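Extracellular solute-binding protein, family 5 (PDB 6WM7) probably captures peptides or related solutes outside the cytoplasmic membrane and delivers them for import. Local coordinates at residues A444-L449 and H457-S462. Residues are numbered along the deposited sequence; the frame is centred on the assembly and turned at random.
Sequences ATADYL and HLNYFS
Leu449 lays its two methyls over one face of the His457 imidazole, a good example of how a loop can pack against a strand without any direct hydrogen bond between them. Leu449 CD2 stands 3.9 Å from the centroid of the His457 ring and 19° off the normal, a CH-pi contact shifted toward the ND1 rim, while Leu449 CD1 lies over its CD2-NE2 side, 3.8 Å from His457 CD2. At the ring's edge, in its plane, the carbonyl oxygen of Ala444 lies 3.2 Å from His457 CE1, consistent with a weak C-H...O contact to the polarised carbon. His457 CG is anti to the backbone N (chi1 -177°), which, with CB already directed at the loop, brings the ring up against it. Strand 456-462 lies between 305-311, antiparallel, and 407-410, parallel, in a mixed sheet of the periplasmic-binding-protein fold, and 444-449 belongs to the connection leading into it from strand 436-439. Both imidazole nitrogens are engaged: ND1 bonds to Ser410 OG of the adjoining strand, and NE2 accepts a nearly straight bond of 3.0 Å from Asn459 ND2, which sits somewhat out of the ring plane. That amide is held at its other end too, Asn459 OD1 receiving the N-H of Tyr460. Asn459 ND2 also donates to a water, 3.0 Å away, that accepts equally from Ala446 N and bridges strand to loop, while Ala446 CB packs 3.8 Å from Asn459 ND2.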
loop_
_atom_site.group_PDB
_atom_site.type_symbol
_atom_site.label_atom_id
_atom_site.label_comp_id
_atom_site.label_asym_id
_atom_site.label_seq_id
_atom_site.Cartn_x
_atom_site.Cartn_y
_atom_site.Cartn_z
ATOM N N ALA A 444 -3.898 -13.534 -13.437
ATOM C CA ALA A 444 -3.961 -14.083 -12.086
ATOM C C ALA A 444 -3.740 -13.015 -11.022
ATOM O O ALA A 444 -3.229 -13.299 -9.947
ATOM C CB ALA A 444 -2.943 -15.213 -11.934
ATOM N N THR A 445 -4.131 -11.782 -11.308
ATOM C CA THR A 445 -3.982 -10.697 -10.355
ATOM C C THR A 445 -5.250 -10.569 -9.515
ATOM O O THR A 445 -6.298 -11.138 -9.833
ATOM C CB THR A 445 -3.725 -9.381 -11.072
ATOM O OG1 THR A 445 -4.867 -9.087 -11.896
ATOM C CG2 THR A 445 -2.473 -9.461 -11.941
ATOM N N ALA A 446 -5.145 -9.798 -8.436
ATOM C CA ALA A 446 -6.285 -9.620 -7.536
ATOM C C ALA A 446 -7.458 -8.964 -8.256
ATOM O O ALA A 446 -8.617 -9.350 -8.046
ATOM C CB ALA A 446 -5.884 -8.779 -6.330
ATOM N N ASP A 447 -7.183 -7.978 -9.104
ATOM C CA ASP A 447 -8.260 -7.258 -9.776
ATOM C C ASP A 447 -9.096 -8.187 -10.654
ATOM O O ASP A 447 -10.270 -7.895 -10.922
ATOM C CB ASP A 447 -7.701 -6.101 -10.615
ATOM C CG ASP A 447 -7.297 -4.906 -9.781
ATOM O OD1 ASP A 447 -7.732 -4.782 -8.619
ATOM O OD2 ASP A 447 -6.545 -4.063 -10.311
ATOM N N TYR A 448 -8.510 -9.293 -11.129
ATOM C CA TYR A 448 -9.187 -10.216 -12.026
ATOM C C TYR A 448 -9.776 -11.425 -11.305
ATOM O O TYR A 448 -10.329 -12.313 -11.969
ATOM C CB TYR A 448 -8.214 -10.644 -13.130
ATOM C CG TYR A 448 -8.080 -9.591 -14.217
ATOM C CD1 TYR A 448 -7.593 -8.333 -13.934
ATOM C CD2 TYR A 448 -8.477 -9.855 -15.522
ATOM C CE1 TYR A 448 -7.479 -7.356 -14.925
ATOM C CE2 TYR A 448 -8.364 -8.890 -16.518
ATOM C CZ TYR A 448 -7.861 -7.642 -16.203
ATOM O OH TYR A 448 -7.736 -6.667 -17.170
ATOM N N LEU A 449 -9.727 -11.448 -9.968
ATOM C CA LEU A 449 -10.347 -12.530 -9.208
ATOM C C LEU A 449 -11.860 -12.534 -9.407
ATOM O O LEU A 449 -12.510 -11.476 -9.465
ATOM C CB LEU A 449 -10.055 -12.393 -7.722
ATOM C CG LEU A 449 -8.617 -12.724 -7.333
ATOM C CD1 LEU A 449 -8.363 -12.275 -5.908
ATOM C CD2 LEU A 449 -8.357 -14.205 -7.479
ATOM N N HIS A 457 -5.614 -18.227 -3.417
ATOM C CA HIS A 457 -4.921 -17.135 -4.087
ATOM C C HIS A 457 -3.842 -16.576 -3.172
ATOM O O HIS A 457 -4.123 -16.189 -2.040
ATOM C CB HIS A 457 -5.906 -16.019 -4.478
ATOM C CG HIS A 457 -5.282 -14.894 -5.245
ATOM N ND1 HIS A 457 -4.893 -15.016 -6.564
ATOM C CD2 HIS A 457 -5.010 -13.616 -4.894
ATOM C CE1 HIS A 457 -4.382 -13.869 -6.980
ATOM N NE2 HIS A 457 -4.443 -13.005 -5.988
ATOM N N LEU A 458 -2.617 -16.520 -3.670
ATOM C CA LEU A 458 -1.491 -15.955 -2.930
ATOM C C LEU A 458 -1.171 -14.573 -3.488
ATOM O O LEU A 458 -0.921 -14.431 -4.692
ATOM C CB LEU A 458 -0.270 -16.862 -3.056
ATOM C CG LEU A 458 -0.064 -18.026 -2.120
ATOM C CD1 LEU A 458 0.983 -18.952 -2.737
ATOM C CD2 LEU A 458 0.404 -17.494 -0.798
ATOM N N ASN A 459 -1.161 -13.557 -2.629
ATOM C CA ASN A 459 -0.941 -12.177 -3.066
ATOM C C ASN A 459 -0.541 -11.384 -1.828
ATOM O O ASN A 459 -0.170 -11.972 -0.805
ATOM C CB ASN A 459 -2.203 -11.641 -3.773
ATOM C CG ASN A 459 -1.902 -10.596 -4.820
ATOM O OD1 ASN A 459 -1.025 -9.732 -4.646
ATOM N ND2 ASN A 459 -2.646 -10.638 -5.920
ATOM N N TYR A 460 -0.607 -10.058 -1.901
ATOM C CA TYR A 460 -0.383 -9.225 -0.732
ATOM C C TYR A 460 -1.419 -8.109 -0.622
ATOM O O TYR A 460 -2.016 -7.665 -1.616
ATOM C CB TYR A 460 1.044 -8.606 -0.742
ATOM C CG TYR A 460 1.312 -7.604 -1.809
ATOM C CD1 TYR A 460 1.932 -7.965 -2.987
ATOM C CD2 TYR A 460 0.946 -6.277 -1.645
ATOM C CE1 TYR A 460 2.197 -7.029 -3.970
ATOM C CE2 TYR A 460 1.211 -5.329 -2.623
ATOM C CZ TYR A 460 1.829 -5.710 -3.779
ATOM O OH TYR A 460 2.081 -4.770 -4.765
ATOM N N PHE A 461 -1.622 -7.663 0.613
ATOM C CA PHE A 461 -2.334 -6.441 0.920
ATOM C C PHE A 461 -1.348 -5.392 1.429
ATOM O O PHE A 461 -0.322 -5.715 2.039
ATOM C CB PHE A 461 -3.403 -6.666 1.991
ATOM C CG PHE A 461 -4.696 -7.262 1.471
ATOM C CD1 PHE A 461 -5.406 -6.653 0.460
ATOM C CD2 PHE A 461 -5.212 -8.410 2.040
ATOM C CE1 PHE A 461 -6.598 -7.191 0.002
ATOM C CE2 PHE A 461 -6.411 -8.947 1.597
ATOM C CZ PHE A 461 -7.096 -8.354 0.567
ATOM N N SER A 462 -1.689 -4.138 1.193
ATOM C CA SER A 462 -0.910 -2.988 1.629
ATOM C C SER A 462 -1.558 -2.404 2.873
ATOM O O SER A 462 -2.657 -1.851 2.797
ATOM C CB SER A 462 -0.856 -1.945 0.514
ATOM O OG SER A 462 -0.287 -2.468 -0.676
HETATM O O HOH W 1 -2.586 -8.363 -7.916
#